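PDB 6A2A: sesquisabinene B synthase 2 from Santalum album, which probably cyclises farnesyl diphosphate to sesquisabinene B, as a magnesium- or manganese-dependent plant terpene synthase of the Tpsb subfamily. Local coordinates for residues S109-N113 with D114-I118; D119-H122 with A123-R127. All blocks are in the same frame, centred on the assembly; numbering follows the deposited sequence.

Interaction 1 (S109-N113 with D114-I118); sequences SKYEN and DAWWI
Y111 and W116 make the aromatic contact of the turn that follows helix 98-110. The tyrosine brings one ortho-meta side, CD1 and CE1, against the pyrrole end of the indole: CD1 lies 3.4 Å from NE1 of W116. The two ring planes are nearly perpendicular, at 85°, but the approach is oblique. Y111 has CG trans to its amide nitrogen (chi1 -166°), which turns the ring toward W116. The carbonyl oxygen of N113 fits in the same corner, at the indole edge and close to its plane, 3.0 Å from CD1 of W116.

The direct hydrogen bond between the segments comes from A115 N to OD1 of N113, at 2.8 Å and an N-H...O angle of 158°. The asparagine OD1 thus reaches past D114 to the main-chain N-H two residues on, an Asx turn. A hydrogen bond inside 114-118 fixes D114: NE1 of W117 reaches its OD1 at 3.1 Å, from above the carboxylate plane.

Water ties these groups together. Water 1 accepts from NE1 of W116 at 2.8 Å and lies within hydrogen-bonding distance of Y111 O and D114 OD1; water 2 donates to the same two oxygens. Water 3 donates to OD1 of N113.

W116 also packs on P78, L79 and L82 of helix 78-90. The chemistry implies a solvated turn: the side chains of Y111 and W116 supply the apolar grip, while both indole N-H groups are spent on water or carboxylate, and D114 OD1 gathers donors that would probably stabilise its negative charge.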
# COMPACT_ATOMS: atom_id res chain seq x y z
N SER A 109 -42.86 -21.73 0.07
CA SER A 109 -43.99 -20.81 0.23
C SER A 109 -45.18 -21.30 -0.63
O SER A 109 -46.29 -20.92 -0.36
CB SER A 109 -43.64 -19.36 -0.07
OG SER A 109 -43.47 -19.16 -1.45
N LYS A 110 -44.90 -22.15 -1.60
CA LYS A 110 -45.89 -22.66 -2.60
C LYS A 110 -46.43 -24.05 -2.22
O LYS A 110 -47.34 -24.57 -2.87
CB LYS A 110 -45.21 -22.77 -3.98
CG LYS A 110 -44.91 -21.46 -4.69
CD LYS A 110 -45.73 -20.29 -4.19
CE LYS A 110 -46.29 -19.42 -5.29
NZ LYS A 110 -45.42 -18.26 -5.59
N TYR A 111 -45.84 -24.71 -1.22
CA TYR A 111 -46.35 -25.99 -0.72
C TYR A 111 -47.81 -25.80 -0.29
O TYR A 111 -48.11 -24.96 0.54
CB TYR A 111 -45.49 -26.47 0.45
CG TYR A 111 -45.68 -27.90 0.84
CD1 TYR A 111 -46.64 -28.27 1.77
CD2 TYR A 111 -44.85 -28.89 0.33
CE1 TYR A 111 -46.80 -29.59 2.14
CE2 TYR A 111 -45.00 -30.21 0.71
CZ TYR A 111 -45.97 -30.57 1.62
OH TYR A 111 -46.10 -31.89 1.98
N GLU A 112 -48.71 -26.59 -0.85
CA GLU A 112 -50.14 -26.22 -0.85
C GLU A 112 -50.77 -26.56 0.50
O GLU A 112 -51.57 -25.78 1.02
CB GLU A 112 -50.84 -26.88 -2.04
CG GLU A 112 -49.97 -26.89 -3.29
CD GLU A 112 -50.69 -26.92 -4.63
OE1 GLU A 112 -50.97 -28.04 -5.12
OE2 GLU A 112 -50.95 -25.83 -5.19
N ASN A 113 -50.39 -27.68 1.09
CA ASN A 113 -51.02 -28.11 2.33
C ASN A 113 -50.22 -27.55 3.51
O ASN A 113 -49.04 -27.78 3.59
CB ASN A 113 -51.13 -29.63 2.39
CG ASN A 113 -52.03 -30.08 3.52
OD1 ASN A 113 -51.71 -29.87 4.68
ND2 ASN A 113 -53.19 -30.62 3.18
N ASP A 114 -50.90 -26.86 4.42
CA ASP A 114 -50.28 -26.20 5.55
C ASP A 114 -50.27 -27.07 6.82
O ASP A 114 -49.87 -26.61 7.88
CB ASP A 114 -51.05 -24.93 5.85
CG ASP A 114 -50.83 -23.84 4.80
OD1 ASP A 114 -49.77 -23.80 4.17
OD2 ASP A 114 -51.76 -23.03 4.60
N ALA A 115 -50.70 -28.34 6.74
CA ALA A 115 -50.80 -29.13 7.96
C ALA A 115 -49.42 -29.35 8.60
O ALA A 115 -49.32 -29.62 9.78
CB ALA A 115 -51.49 -30.46 7.67
N TRP A 116 -48.36 -29.28 7.83
CA TRP A 116 -47.02 -29.43 8.41
C TRP A 116 -46.64 -28.29 9.38
O TRP A 116 -45.77 -28.49 10.23
CB TRP A 116 -46.00 -29.61 7.29
CG TRP A 116 -45.84 -28.40 6.42
CD1 TRP A 116 -46.59 -28.04 5.34
CD2 TRP A 116 -44.89 -27.34 6.62
NE1 TRP A 116 -46.14 -26.86 4.81
CE2 TRP A 116 -45.11 -26.40 5.59
CE3 TRP A 116 -43.89 -27.12 7.56
CZ2 TRP A 116 -44.33 -25.25 5.47
CZ3 TRP A 116 -43.09 -26.01 7.41
CH2 TRP A 116 -43.31 -25.09 6.38
N TRP A 117 -47.27 -27.11 9.35
CA TRP A 117 -46.86 -26.12 10.35
C TRP A 117 -47.98 -25.66 11.27
O TRP A 117 -47.76 -25.21 12.40
CB TRP A 117 -46.18 -24.95 9.62
CG TRP A 117 -47.03 -24.22 8.62
CD1 TRP A 117 -47.09 -24.46 7.28
CD2 TRP A 117 -47.83 -23.06 8.85
NE1 TRP A 117 -47.89 -23.52 6.66
CE2 TRP A 117 -48.36 -22.66 7.61
CE3 TRP A 117 -48.16 -22.31 9.98
CZ2 TRP A 117 -49.18 -21.54 7.46
CZ3 TRP A 117 -48.95 -21.20 9.84
CH2 TRP A 117 -49.49 -20.85 8.60
N ILE A 118 -49.23 -25.74 10.84
CA ILE A 118 -50.31 -25.28 11.65
C ILE A 118 -50.30 -25.98 13.02
O ILE A 118 -50.20 -27.23 13.07
CB ILE A 118 -51.63 -25.55 10.88
CG1 ILE A 118 -51.74 -24.63 9.67
CG2 ILE A 118 -52.83 -25.44 11.80
CD1 ILE A 118 -52.00 -23.22 10.03
O HOH W 1 -47.38 -25.03 3.02
O HOH W 2 -49.67 -22.23 1.39
O HOH W 3 -48.98 -30.77 5.32

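Interaction 2 (D119-H122 with A123-R127)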
# COMPACT_ATOMS: atom_id res chain seq x y z
N ASP A 119 -50.51 -25.23 14.08
CA ASP A 119 -50.51 -25.80 15.46
C ASP A 119 -49.16 -26.36 15.96
O ASP A 119 -49.09 -26.96 17.03
CB ASP A 119 -51.56 -26.94 15.60
CG ASP A 119 -52.96 -26.47 15.36
OD1 ASP A 119 -53.33 -25.42 15.91
OD2 ASP A 119 -53.72 -27.17 14.63
N ASN A 120 -48.10 -26.15 15.19
CA ASN A 120 -46.75 -26.47 15.58
C ASN A 120 -45.96 -25.17 15.81
O ASN A 120 -45.68 -24.51 14.81
CB ASN A 120 -46.10 -27.28 14.47
CG ASN A 120 -44.71 -27.75 14.83
OD1 ASN A 120 -43.96 -27.01 15.48
ND2 ASN A 120 -44.37 -28.95 14.39
N LEU A 121 -45.65 -24.82 17.05
CA LEU A 121 -45.04 -23.50 17.36
C LEU A 121 -43.68 -23.36 16.69
O LEU A 121 -43.42 -22.28 16.10
CB LEU A 121 -44.93 -23.30 18.87
CG LEU A 121 -44.39 -21.93 19.29
CD1 LEU A 121 -45.30 -20.79 18.80
CD2 LEU A 121 -44.18 -21.87 20.77
N HIS A 122 -42.83 -24.40 16.76
CA HIS A 122 -41.53 -24.35 16.08
C HIS A 122 -41.67 -24.09 14.58
O HIS A 122 -40.99 -23.26 14.02
CB HIS A 122 -40.74 -25.63 16.32
CG HIS A 122 -39.57 -25.80 15.41
ND1 HIS A 122 -38.48 -24.96 15.47
CD2 HIS A 122 -39.29 -26.74 14.50
CE1 HIS A 122 -37.59 -25.38 14.60
NE2 HIS A 122 -38.07 -26.49 13.98
N ALA A 123 -42.48 -24.89 13.89
CA ALA A 123 -42.59 -24.82 12.46
C ALA A 123 -43.21 -23.50 12.02
O ALA A 123 -42.78 -22.95 11.00
CB ALA A 123 -43.43 -25.96 11.93
N THR A 124 -44.17 -23.05 12.77
CA THR A 124 -44.89 -21.84 12.44
C THR A 124 -43.90 -20.67 12.52
O THR A 124 -43.86 -19.81 11.61
CB THR A 124 -46.07 -21.56 13.36
OG1 THR A 124 -47.10 -22.56 13.23
CG2 THR A 124 -46.70 -20.21 13.04
N SER A 125 -43.12 -20.69 13.58
CA SER A 125 -42.17 -19.61 13.94
C SER A 125 -41.05 -19.59 12.91
O SER A 125 -40.69 -18.53 12.35
CB SER A 125 -41.61 -19.84 15.34
OG SER A 125 -42.55 -19.69 16.40
N LEU A 126 -40.41 -20.75 12.70
CA LEU A 126 -39.37 -20.88 11.71
C LEU A 126 -39.88 -20.43 10.32
O LEU A 126 -39.21 -19.69 9.61
CB LEU A 126 -38.82 -22.30 11.68
CG LEU A 126 -37.64 -22.52 10.75
CD1 LEU A 126 -36.42 -21.69 11.19
CD2 LEU A 126 -37.24 -23.96 10.65
N ARG A 127 -41.06 -20.88 9.93
CA ARG A 127 -41.56 -20.49 8.64
C ARG A 127 -41.74 -18.96 8.58
O ARG A 127 -41.37 -18.35 7.57
CB ARG A 127 -42.90 -21.20 8.40
CG ARG A 127 -43.49 -20.95 7.02
CD ARG A 127 -44.86 -21.61 6.91
NE ARG A 127 -45.51 -21.17 5.68
CZ ARG A 127 -46.37 -20.17 5.60
NH1 ARG A 127 -46.62 -19.40 6.65
NH2 ARG A 127 -47.00 -19.95 4.46
O HOH W 4 -49.95 -22.48 13.55
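N120 caps helix 121-133 by folding its side chain over A123. Its CB lies 3.9 Å from CB of A123, and CG comes closer to the same A123 CB, at 3.6 Å. At the tip, OD1 accepts from A123 N at 3.0 Å with an almost straight N-H...O angle of 173°, although the donor stands well above the amide plane; ND2 passes 4.0 Å from CB of A123. With chi1 at -176°, CG extends away from the residue's own nitrogen and beside its carbonyl carbon, bringing the amide to the first turn of the helix.

N120 O accepts from T124 N at 2.9 Å, and OG1 of T124 lies equally near it, though its proton is also within range of another acceptor. Water 4 bridges D119 N and T124 OG1. One residue on, L121 O is gripped twice by S125, by its N at 3.0 Å and its OG at 2.7 Å, the two donors coming from opposite faces of the carbonyl plane. S125 thereby turns its hydroxyl back onto the helix.

Outside the turn, H122 hydrogen-bonds through ND1 to S165 and through NE2 to E83. The helix start is thus wedged between helix 160-170 and helix 78-90: H122 joins both, S125 packs on 160-170 and A123 and L126 on 78-90, with a D119-R145 salt bridge just before the N-cap.

The two contacts are consecutive: interaction 1 is the turn leaving helix 98-110, interaction 2 the start of helix 121-133, their centres about 11 Å apart. Interaction 1 is a surface contact of mostly exposed residues, held by indoles, carboxylate and waters; interaction 2 is largely buried and relies on helical backbone bonds, an asparagine N-cap and a serine hydroxyl bonded back to the preceding turn. They meet directly where the W117 CB lies 3.7 Å from the A123 CB, and W117 also touches R127. Both rest on helix 78-90, through W116 in one and A123 and L126 in the other, within the N-terminal terpene synthase domain and away from the metal-binding residues.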